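Cyclohexadienyl dehydratase (Synthetic construct, PDB 5JOS) probably catalyses the dehydration of prephenate and arogenate in phenylalanine biosynthesis, as an ancestral enzyme built on a periplasmic solute-binding protein fold. Local coordinates at residues K54-S59 and N222-W227; K99-D104 and G216-L221; D104-F109 and K209-P214; K111-R116 and K202-S207. One frame throughout, in Å; residues are numbered along the deposited sequence.

How the contacts relate
All four contacts tie the middle of the chain, or in contact 1 its early part, to strand 205-213 or helix 218-233. Contacts 3 and 4 are buried and sit at successive points along strand 205-213; contacts 1 and 2 are partly buried and share helix 218-233. Contact 1 is helix-on-helix packing, apolar around a tryptophan with one hydroxyl pair. Contact 2 sets a strand against the start of the helix, with a weak carboxylate bond and a leucine. Contact 3 combines backbone pairing with stacked aromatic rings, whereas contact 4, on the other side of the chain's centre from contacts 1 and 2, rests on one backbone bond and a phenylalanine.

Contact 1. Residues K54-S59 and N222-W227; sequences KSLAKS and NYVNQW
Helices 48-60 and 218-233 cross steeply here, with 112° between the directions of their short segments, and side chains bridge the gap. Apolar packing makes up most of the contact. Trp227, its CG anti to the backbone N, carries its indole up to Leu56, which lies over one ring face. Leu56 CD1 stands 4.0 Å from the centroid of the six-membered ring, only 19° off the normal, a CH-pi contact. Leu56 CB approaches Trp227 CH2 at 3.8 Å, while Leu56 CD2 leans on Val224 CG2 at 4.3 Å.

The polar part is a single hydrogen bond of 2.8 Å between Ser59 OG and Tyr223 OH, in which either hydroxyl could donate. Ser59 OG meets the phenol ring at its edge. Ser55 OG lies in the plane of the indole, 3.4 Å from Trp227 CZ2. An alanine in place of Trp227 would probably deprive Leu56 of the flat surface it rests on and loosen the hold between the helices.

This is plain helix-helix packing within the solute-binding-protein fold. With an apolar centre and a hydroxyl pair between two partly exposed residues, the helices are held without any salt bridge, mainly by the fit of leucine to indole.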
# COMPACT_ATOMS: atom_id res chain seq x y z
N LYS A 54 -10.50 -9.13 8.28
CA LYS A 54 -11.79 -9.55 8.74
C LYS A 54 -12.67 -9.90 7.62
O LYS A 54 -13.46 -10.79 7.70
CB LYS A 54 -12.47 -8.44 9.53
CG LYS A 54 -11.71 -8.29 10.81
CD LYS A 54 -12.25 -7.12 11.60
CE LYS A 54 -11.52 -7.17 12.93
NZ LYS A 54 -11.83 -5.91 13.66
N SER A 55 -12.58 -9.16 6.57
CA SER A 55 -13.41 -9.48 5.42
C SER A 55 -12.93 -10.79 4.70
O SER A 55 -13.75 -11.61 4.28
CB SER A 55 -13.43 -8.19 4.59
OG SER A 55 -13.90 -8.52 3.34
N LEU A 56 -11.63 -11.09 4.68
CA LEU A 56 -11.21 -12.39 4.17
C LEU A 56 -11.76 -13.55 5.02
O LEU A 56 -12.32 -14.49 4.49
CB LEU A 56 -9.71 -12.49 4.07
CG LEU A 56 -9.09 -13.79 3.56
CD1 LEU A 56 -9.69 -14.16 2.21
CD2 LEU A 56 -7.56 -13.65 3.40
N ALA A 57 -11.63 -13.47 6.34
CA ALA A 57 -12.17 -14.51 7.23
C ALA A 57 -13.64 -14.74 6.99
O ALA A 57 -14.11 -15.88 6.93
CB ALA A 57 -11.92 -14.18 8.71
N LYS A 58 -14.36 -13.65 6.80
CA LYS A 58 -15.78 -13.73 6.66
C LYS A 58 -16.06 -14.38 5.30
O LYS A 58 -16.93 -15.19 5.18
CB LYS A 58 -16.34 -12.32 6.77
CG LYS A 58 -17.83 -12.16 6.55
CD LYS A 58 -18.23 -10.68 6.68
CE LYS A 58 -19.75 -10.48 6.93
NZ LYS A 58 -20.55 -10.31 5.68
N SER A 59 -15.32 -14.03 4.28
CA SER A 59 -15.54 -14.69 3.01
C SER A 59 -15.38 -16.25 3.13
O SER A 59 -16.06 -16.99 2.59
CB SER A 59 -14.47 -14.22 2.06
OG SER A 59 -14.62 -14.86 0.82
N ASN A 222 -4.78 -18.95 -4.81
CA ASN A 222 -5.82 -18.70 -5.84
C ASN A 222 -7.13 -18.16 -5.25
O ASN A 222 -7.79 -17.34 -5.87
CB ASN A 222 -6.15 -19.97 -6.57
CG ASN A 222 -5.05 -20.37 -7.54
OD1 ASN A 222 -4.12 -19.65 -7.79
ND2 ASN A 222 -5.16 -21.51 -8.05
N TYR A 223 -7.54 -18.73 -4.10
CA TYR A 223 -8.70 -18.19 -3.42
C TYR A 223 -8.47 -16.73 -3.13
O TYR A 223 -9.30 -15.91 -3.39
CB TYR A 223 -8.93 -18.88 -2.06
CG TYR A 223 -10.27 -18.53 -1.39
CD1 TYR A 223 -10.44 -17.33 -0.70
CD2 TYR A 223 -11.35 -19.43 -1.40
CE1 TYR A 223 -11.68 -17.02 -0.12
CE2 TYR A 223 -12.58 -19.10 -0.81
CZ TYR A 223 -12.72 -17.89 -0.16
OH TYR A 223 -13.91 -17.54 0.46
N VAL A 224 -7.36 -16.41 -2.51
CA VAL A 224 -7.09 -15.00 -2.16
C VAL A 224 -7.12 -14.07 -3.29
O VAL A 224 -7.68 -12.95 -3.17
CB VAL A 224 -5.77 -14.82 -1.39
CG1 VAL A 224 -5.46 -13.35 -1.14
CG2 VAL A 224 -5.86 -15.52 -0.09
N ASN A 225 -6.52 -14.48 -4.41
CA ASN A 225 -6.54 -13.70 -5.62
C ASN A 225 -7.91 -13.51 -6.22
O ASN A 225 -8.26 -12.42 -6.70
CB ASN A 225 -5.59 -14.30 -6.68
CG ASN A 225 -4.08 -13.98 -6.34
OD1 ASN A 225 -3.80 -13.08 -5.58
ND2 ASN A 225 -3.17 -14.72 -6.90
N GLN A 226 -8.70 -14.58 -6.29
CA GLN A 226 -10.11 -14.40 -6.68
C GLN A 226 -10.84 -13.49 -5.69
O GLN A 226 -11.64 -12.66 -6.04
CB GLN A 226 -10.80 -15.71 -6.63
CG GLN A 226 -10.35 -16.60 -7.76
CD GLN A 226 -10.53 -18.03 -7.39
OE1 GLN A 226 -10.92 -18.40 -6.27
NE2 GLN A 226 -10.30 -18.86 -8.35
N TRP A 227 -10.56 -13.65 -4.45
CA TRP A 227 -11.25 -12.78 -3.51
C TRP A 227 -10.85 -11.29 -3.61
O TRP A 227 -11.73 -10.38 -3.52
CB TRP A 227 -10.99 -13.24 -2.17
CG TRP A 227 -11.55 -12.42 -1.21
CD1 TRP A 227 -12.89 -12.30 -0.91
CD2 TRP A 227 -10.86 -11.53 -0.34
NE1 TRP A 227 -13.04 -11.41 0.10
CE2 TRP A 227 -11.83 -10.90 0.45
CE3 TRP A 227 -9.55 -11.19 -0.18
CZ2 TRP A 227 -11.51 -10.04 1.40
CZ3 TRP A 227 -9.23 -10.26 0.80
CH2 TRP A 227 -10.18 -9.69 1.53

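Contact 2. Residues K99-D104 and G216-L221; sequences KADFSD and GDQEFL
Asp101, Leu221 and Gly216 bury the most surface where segment 99-104 runs past the start of helix 218-233. Asp101 points toward the helix end, its CG anti to the carbonyl carbon. From there Asp101 OD2 accepts a weak hydrogen bond from Gly216 N, 3.3 Å long and bent to 142° at the hydrogen. The side chain of Gln218 crosses that of Asp101 at about a right angle, the amide and carboxylate planes being 76° apart. Lying near the N-terminal end of helix 218-233, where amide N-H groups point outward, the carboxylate would probably be stabilised in its charged form.

Gly216 has a positive phi of 87°, at which a CB would clash with the carbonyl oxygen of the preceding residue, so the turn into the helix calls for a residue without a side chain. Asp217 follows as the N-cap. Asp217 OD1 uses the anti lone pair to accept from Phe220 N at 2.9 Å.

Leu221, one turn further on, supplies the apolar half of the contact. With CG anti to the backbone N, Leu221 CD1 is laid against the strand backbone, 3.7 Å from Phe102 O and 3.8 Å from Ser103 N. Ser103 OG itself donates to Asp104 O at 2.7 Å, from above the carbonyl plane.

Strand 101-102 is an outermost strand of a three-stranded antiparallel sheet, bonded through the backbones of Asp101 and Ser103 to Met213 and Tyr211 of strand 205-213. Phe220 and Leu221 both pack on Met213, and helix 15-22 also touches Phe220.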
# COMPACT_ATOMS: atom_id res chain seq x y z
N LYS A 99 11.09 -16.52 -0.21
CA LYS A 99 10.74 -17.42 0.85
C LYS A 99 9.25 -17.46 1.03
O LYS A 99 8.84 -18.11 1.98
CB LYS A 99 11.35 -16.95 2.17
CG LYS A 99 12.88 -16.71 2.14
CD LYS A 99 13.18 -15.38 2.85
CE LYS A 99 14.61 -14.88 2.70
NZ LYS A 99 15.49 -15.75 3.52
N ALA A 100 8.47 -16.76 0.20
CA ALA A 100 7.00 -16.67 0.40
C ALA A 100 6.31 -16.40 -0.92
O ALA A 100 6.95 -16.00 -1.88
CB ALA A 100 6.66 -15.57 1.36
N ASP A 101 5.04 -16.73 -1.01
CA ASP A 101 4.27 -16.38 -2.18
C ASP A 101 3.48 -15.07 -1.80
O ASP A 101 3.00 -14.90 -0.69
CB ASP A 101 3.24 -17.46 -2.50
CG ASP A 101 3.78 -18.69 -3.26
OD1 ASP A 101 4.77 -18.53 -4.01
OD2 ASP A 101 3.17 -19.81 -3.10
N PHE A 102 3.27 -14.20 -2.75
CA PHE A 102 2.43 -13.03 -2.57
C PHE A 102 1.16 -13.12 -3.43
O PHE A 102 1.23 -13.55 -4.57
CB PHE A 102 3.24 -11.81 -2.98
CG PHE A 102 4.14 -11.30 -1.90
CD1 PHE A 102 3.68 -10.39 -0.99
CD2 PHE A 102 5.45 -11.66 -1.86
CE1 PHE A 102 4.49 -9.84 -0.04
CE2 PHE A 102 6.29 -11.15 -0.88
CZ PHE A 102 5.82 -10.24 0.02
N SER A 103 0.04 -12.69 -2.87
CA SER A 103 -1.13 -12.32 -3.63
C SER A 103 -0.81 -11.32 -4.70
O SER A 103 0.16 -10.64 -4.64
CB SER A 103 -2.17 -11.69 -2.69
OG SER A 103 -1.91 -10.39 -2.29
N ASP A 104 -1.74 -11.18 -5.63
CA ASP A 104 -1.73 -10.02 -6.50
C ASP A 104 -1.77 -8.74 -5.64
O ASP A 104 -2.21 -8.77 -4.48
CB ASP A 104 -2.95 -10.02 -7.42
CG ASP A 104 -2.95 -11.16 -8.37
OD1 ASP A 104 -1.89 -11.62 -8.75
OD2 ASP A 104 -4.04 -11.56 -8.75
N GLY A 216 3.97 -22.83 -1.96
CA GLY A 216 3.46 -24.19 -2.31
C GLY A 216 2.00 -24.50 -2.05
O GLY A 216 1.60 -25.64 -2.12
N ASP A 217 1.17 -23.52 -1.67
CA ASP A 217 -0.28 -23.85 -1.61
C ASP A 217 -0.97 -23.02 -2.61
O ASP A 217 -1.45 -21.84 -2.27
CB ASP A 217 -0.91 -23.73 -0.22
CG ASP A 217 -2.23 -24.57 -0.10
OD1 ASP A 217 -3.37 -24.09 -0.41
OD2 ASP A 217 -2.14 -25.78 0.24
N GLN A 218 -1.07 -23.53 -3.85
CA GLN A 218 -1.71 -22.63 -4.87
C GLN A 218 -3.22 -22.46 -4.60
O GLN A 218 -3.81 -21.52 -5.11
CB GLN A 218 -1.45 -23.01 -6.34
CG GLN A 218 -0.10 -22.58 -6.91
CD GLN A 218 0.64 -21.41 -6.21
OE1 GLN A 218 1.23 -21.53 -5.09
NE2 GLN A 218 0.70 -20.29 -6.93
N GLU A 219 -3.82 -23.36 -3.80
CA GLU A 219 -5.22 -23.34 -3.58
C GLU A 219 -5.61 -22.13 -2.75
O GLU A 219 -6.41 -21.33 -3.18
CB GLU A 219 -5.64 -24.63 -2.87
CG GLU A 219 -7.10 -24.93 -3.06
CD GLU A 219 -7.49 -26.33 -2.59
OE1 GLU A 219 -7.53 -27.25 -3.45
OE2 GLU A 219 -7.73 -26.48 -1.36
N PHE A 220 -4.96 -21.93 -1.61
CA PHE A 220 -5.25 -20.75 -0.82
C PHE A 220 -4.88 -19.49 -1.60
O PHE A 220 -5.62 -18.50 -1.65
CB PHE A 220 -4.50 -20.81 0.49
CG PHE A 220 -4.87 -19.73 1.51
CD1 PHE A 220 -6.10 -19.19 1.56
CD2 PHE A 220 -3.94 -19.29 2.39
CE1 PHE A 220 -6.44 -18.24 2.50
CE2 PHE A 220 -4.24 -18.34 3.33
CZ PHE A 220 -5.51 -17.82 3.40
N LEU A 221 -3.75 -19.50 -2.26
CA LEU A 221 -3.31 -18.31 -2.94
C LEU A 221 -4.35 -17.96 -4.06
O LEU A 221 -4.68 -16.81 -4.26
CB LEU A 221 -1.96 -18.52 -3.57
CG LEU A 221 -1.60 -17.39 -4.52
CD1 LEU A 221 -1.08 -16.27 -3.67
CD2 LEU A 221 -0.56 -17.72 -5.57

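Contact 3. Residues D104-F109 and K209-P214; sequences DPYMTF and KGYMMP
The ring of Tyr106 lies between two side chains of the opposing segment. Over one face comes Lys209 CB, a CH-pi contact 4.0 Å from the ring centroid; on the other lies Tyr211, its ring in an offset stack with centroids 4.2 Å apart and planes at 10°. The offset brings Tyr211 OH above the centre of the Tyr106 ring. Lys209 then bends at chi2 (-67°) and runs its aliphatic end past Phe109, CE standing 3.7 Å from Phe109 CE1.

The backbone sets these side chains in place. Tyr106 N donates to Lys209 O at 3.0 Å, nearly along the C=O axis, and Lys209 N donates to Met107 O at 2.9 Å, in the carbonyl plane. Water 1, at the edge of the Tyr106 ring and in its plane, links Tyr106 OH to Gly210 O, 2.8 Å from the latter, to which it donates. The antiparallel pairing of strands 107-109 and 205-213, near the centre of the chain, is consistent with the inter-lobe strands of periplasmic binding proteins.

Further out, Lys209 NZ is bonded to Gly89 O, Tyr33 OH and Thr91 OG1, while Tyr211 OH is held by Asp49 and Tyr237. Strand 205-213 runs through the middle of the three-stranded sheet, between outer strands 107-109 and 101-102. Helix 218-233 meets it, Leu228 touching Tyr211 and Val224 touching Met213.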
# COMPACT_ATOMS: atom_id res chain seq x y z
N ASP A 104 -1.74 -11.18 -5.63
CA ASP A 104 -1.73 -10.02 -6.50
C ASP A 104 -1.77 -8.74 -5.64
O ASP A 104 -2.21 -8.77 -4.48
CB ASP A 104 -2.95 -10.02 -7.42
CG ASP A 104 -2.95 -11.16 -8.37
OD1 ASP A 104 -1.89 -11.62 -8.75
OD2 ASP A 104 -4.04 -11.56 -8.75
N PRO A 105 -1.34 -7.63 -6.20
CA PRO A 105 -1.09 -6.44 -5.39
C PRO A 105 -2.38 -5.78 -5.07
O PRO A 105 -3.28 -5.80 -5.85
CB PRO A 105 -0.19 -5.60 -6.28
CG PRO A 105 -0.41 -6.10 -7.67
CD PRO A 105 -0.64 -7.57 -7.51
N TYR A 106 -2.54 -5.27 -3.87
CA TYR A 106 -3.74 -4.49 -3.59
C TYR A 106 -3.50 -2.97 -3.50
O TYR A 106 -4.46 -2.19 -3.35
CB TYR A 106 -4.41 -4.96 -2.29
CG TYR A 106 -3.58 -4.83 -1.07
CD1 TYR A 106 -2.73 -5.83 -0.71
CD2 TYR A 106 -3.66 -3.73 -0.24
CE1 TYR A 106 -1.92 -5.71 0.41
CE2 TYR A 106 -2.88 -3.62 0.88
CZ TYR A 106 -2.05 -4.65 1.22
OH TYR A 106 -1.29 -4.64 2.36
N MET A 107 -2.23 -2.58 -3.59
CA MET A 107 -1.86 -1.21 -3.70
C MET A 107 -0.55 -1.10 -4.43
O MET A 107 0.39 -1.93 -4.24
CB MET A 107 -1.67 -0.62 -2.28
CG MET A 107 -1.59 0.89 -2.32
SD MET A 107 -1.31 1.40 -0.62
CE MET A 107 -2.91 0.89 0.08
N THR A 108 -0.45 -0.07 -5.26
CA THR A 108 0.82 0.32 -5.89
C THR A 108 1.31 1.65 -5.36
O THR A 108 0.52 2.46 -4.94
CB THR A 108 0.73 0.37 -7.39
OG1 THR A 108 -0.32 1.24 -7.78
CG2 THR A 108 0.32 -1.04 -7.94
N PHE A 109 2.61 1.81 -5.23
CA PHE A 109 3.14 3.02 -4.71
C PHE A 109 4.53 3.31 -5.20
O PHE A 109 5.14 2.47 -5.82
CB PHE A 109 3.07 2.98 -3.17
CG PHE A 109 4.05 2.05 -2.50
CD1 PHE A 109 3.72 0.73 -2.28
CD2 PHE A 109 5.20 2.52 -2.00
CE1 PHE A 109 4.61 -0.11 -1.65
CE2 PHE A 109 6.10 1.70 -1.36
CZ PHE A 109 5.80 0.38 -1.16
N LYS A 209 2.14 -3.62 -2.64
CA LYS A 209 1.86 -4.30 -1.41
C LYS A 209 1.04 -5.52 -1.76
O LYS A 209 0.14 -5.46 -2.61
CB LYS A 209 0.93 -3.47 -0.48
CG LYS A 209 1.32 -2.04 -0.09
CD LYS A 209 2.50 -2.07 0.75
CE LYS A 209 2.73 -0.73 1.43
NZ LYS A 209 3.98 -0.99 2.23
N GLY A 210 1.24 -6.57 -0.99
CA GLY A 210 0.54 -7.83 -1.25
C GLY A 210 0.39 -8.54 0.07
O GLY A 210 1.00 -8.17 1.11
N TYR A 211 -0.46 -9.56 0.06
CA TYR A 211 -0.60 -10.46 1.23
C TYR A 211 0.35 -11.66 1.07
O TYR A 211 0.42 -12.28 0.05
CB TYR A 211 -2.05 -10.85 1.48
CG TYR A 211 -2.91 -9.60 1.62
CD1 TYR A 211 -2.64 -8.67 2.55
CD2 TYR A 211 -3.96 -9.37 0.78
CE1 TYR A 211 -3.42 -7.52 2.66
CE2 TYR A 211 -4.77 -8.25 0.91
CZ TYR A 211 -4.45 -7.31 1.81
OH TYR A 211 -5.17 -6.13 1.88
N MET A 212 1.06 -11.97 2.12
CA MET A 212 2.13 -12.93 2.04
C MET A 212 1.71 -14.26 2.59
O MET A 212 1.21 -14.33 3.71
CB MET A 212 3.28 -12.41 2.87
CG MET A 212 4.63 -12.80 2.37
SD MET A 212 6.09 -12.11 3.22
CE MET A 212 5.78 -12.27 4.93
N MET A 213 1.92 -15.31 1.79
CA MET A 213 1.49 -16.68 2.09
C MET A 213 2.66 -17.68 2.03
O MET A 213 3.64 -17.44 1.30
CB MET A 213 0.41 -17.11 1.04
CG MET A 213 -0.96 -16.56 1.41
SD MET A 213 -2.26 -16.58 0.15
CE MET A 213 -1.65 -15.22 -0.74
N PRO A 214 2.60 -18.78 2.80
CA PRO A 214 3.71 -19.76 2.67
C PRO A 214 3.70 -20.36 1.28
O PRO A 214 2.67 -20.53 0.67
CB PRO A 214 3.41 -20.80 3.75
CG PRO A 214 1.96 -20.66 4.02
CD PRO A 214 1.60 -19.22 3.78
O HOH W 1 0.11 -6.95 3.49

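Contact 4. Residues K111-R116 and K202-S207; sequences KTPLVR and KPFTHS
The tight part of this contact gathers round Phe204, just ahead of strand 205-213. Lys111 N donates to Phe204 O at 3.0 Å, the bond nearly straight at 171° although the donor stands well above the carbonyl plane. Lys111 O lies at the edge of the phenyl ring and only 3.2 Å from Phe204 CB. The ring reaches Pro113, crossing it at about a right angle, with Pro113 CD 4.1 Å from Phe204 CD2. Leu126 and Ile129 of helix 126-129 pack on this ring, and Phe147 meets it with planes at about 45°. An alanine in place of Phe204 would lack this packing and would probably loosen the loop against the strand.

The other side is looser and polar. The chain of Lys111 bends at chi2 and carries NZ off from Phe204, so NZ reaches the exposed His206 only through water 2, 2.8 Å from His206 NE2. NZ forms a salt bridge with Asp181 and a hydrogen bond with Asn144; a citrate, probably from the crystallisation liquor, lies about 4 Å from the Lys111 side chain and may mark a pocket. His206 ND1 shares a hydrogen bond of 2.7 Å with Ser207 OG, either group being a possible donor.

His206 and Ser207, both facing Phe109, form a classic beta bulge; strands passing between two lobes are consistent with the hinge of a periplasmic binding protein.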
# COMPACT_ATOMS: atom_id res chain seq x y z
N LYS A 111 6.57 7.07 -6.04
CA LYS A 111 6.45 8.50 -6.01
C LYS A 111 5.01 8.90 -6.31
O LYS A 111 4.37 8.29 -7.13
CB LYS A 111 7.35 9.10 -7.07
CG LYS A 111 8.84 8.72 -6.97
CD LYS A 111 9.45 9.09 -5.64
CE LYS A 111 10.96 8.82 -5.55
NZ LYS A 111 11.31 9.08 -4.08
N THR A 112 4.57 9.97 -5.65
CA THR A 112 3.22 10.47 -5.79
C THR A 112 3.35 12.03 -5.83
O THR A 112 4.01 12.64 -4.96
CB THR A 112 2.37 10.06 -4.57
OG1 THR A 112 2.19 8.64 -4.56
CG2 THR A 112 0.95 10.63 -4.62
N PRO A 113 2.80 12.65 -6.86
CA PRO A 113 2.72 14.11 -6.76
C PRO A 113 1.78 14.62 -5.67
O PRO A 113 0.63 14.14 -5.44
CB PRO A 113 2.15 14.52 -8.10
CG PRO A 113 1.31 13.36 -8.53
CD PRO A 113 1.88 12.13 -7.90
N LEU A 114 2.23 15.67 -5.08
CA LEU A 114 1.41 16.42 -4.14
C LEU A 114 1.16 17.81 -4.65
O LEU A 114 2.11 18.52 -5.03
CB LEU A 114 2.23 16.49 -2.89
CG LEU A 114 1.69 17.33 -1.72
CD1 LEU A 114 0.61 16.54 -1.08
CD2 LEU A 114 2.84 17.59 -0.74
N VAL A 115 -0.10 18.20 -4.70
CA VAL A 115 -0.50 19.40 -5.46
C VAL A 115 -1.52 20.15 -4.64
O VAL A 115 -1.98 19.64 -3.60
CB VAL A 115 -1.10 19.02 -6.78
CG1 VAL A 115 -0.08 18.22 -7.61
CG2 VAL A 115 -2.44 18.26 -6.62
N ARG A 116 -1.85 21.37 -5.02
CA ARG A 116 -2.95 22.02 -4.33
C ARG A 116 -4.25 21.31 -4.59
O ARG A 116 -4.47 20.71 -5.66
CB ARG A 116 -3.12 23.49 -4.75
CG ARG A 116 -1.98 24.34 -4.25
CD ARG A 116 -2.10 25.80 -4.65
NE ARG A 116 -1.87 25.94 -6.08
CZ ARG A 116 -0.69 25.92 -6.69
NH1 ARG A 116 0.45 25.77 -6.03
NH2 ARG A 116 -0.64 26.09 -7.98
N LYS A 202 2.60 4.00 -13.53
CA LYS A 202 3.99 4.11 -13.97
C LYS A 202 4.09 5.43 -14.71
O LYS A 202 3.14 5.89 -15.28
CB LYS A 202 4.33 3.02 -14.97
CG LYS A 202 4.01 1.60 -14.50
CD LYS A 202 4.88 1.21 -13.30
CE LYS A 202 5.15 -0.30 -13.25
NZ LYS A 202 6.43 -0.53 -12.50
N PRO A 203 5.24 6.06 -14.71
CA PRO A 203 6.45 5.62 -14.08
C PRO A 203 6.50 5.99 -12.60
O PRO A 203 7.51 5.80 -11.94
CB PRO A 203 7.52 6.38 -14.90
CG PRO A 203 6.85 7.70 -15.25
CD PRO A 203 5.43 7.26 -15.56
N PHE A 204 5.44 6.59 -12.05
CA PHE A 204 5.55 7.11 -10.66
C PHE A 204 5.66 5.95 -9.65
O PHE A 204 6.52 5.95 -8.77
CB PHE A 204 4.33 7.97 -10.34
CG PHE A 204 4.30 9.30 -11.03
CD1 PHE A 204 3.83 9.44 -12.34
CD2 PHE A 204 4.72 10.45 -10.37
CE1 PHE A 204 3.83 10.71 -12.97
CE2 PHE A 204 4.68 11.70 -10.98
CZ PHE A 204 4.23 11.83 -12.28
N THR A 205 4.81 4.95 -9.83
CA THR A 205 4.76 3.78 -8.97
C THR A 205 5.93 2.87 -9.27
O THR A 205 6.39 2.86 -10.36
CB THR A 205 3.51 2.98 -9.18
OG1 THR A 205 3.44 2.59 -10.51
CG2 THR A 205 2.31 3.77 -8.86
N HIS A 206 6.50 2.24 -8.25
CA HIS A 206 7.62 1.33 -8.45
C HIS A 206 7.56 0.14 -7.55
O HIS A 206 8.40 -0.71 -7.61
CB HIS A 206 9.00 2.02 -8.30
CG HIS A 206 9.24 2.71 -6.99
ND1 HIS A 206 9.10 2.09 -5.76
CD2 HIS A 206 9.67 3.96 -6.73
CE1 HIS A 206 9.36 2.96 -4.80
NE2 HIS A 206 9.74 4.09 -5.37
N SER A 207 6.63 0.13 -6.62
CA SER A 207 6.46 -0.95 -5.74
C SER A 207 4.98 -1.35 -5.54
O SER A 207 4.06 -0.70 -5.98
CB SER A 207 7.07 -0.67 -4.39
OG SER A 207 8.40 -0.24 -4.51
O HOH W 2 10.61 6.05 -3.64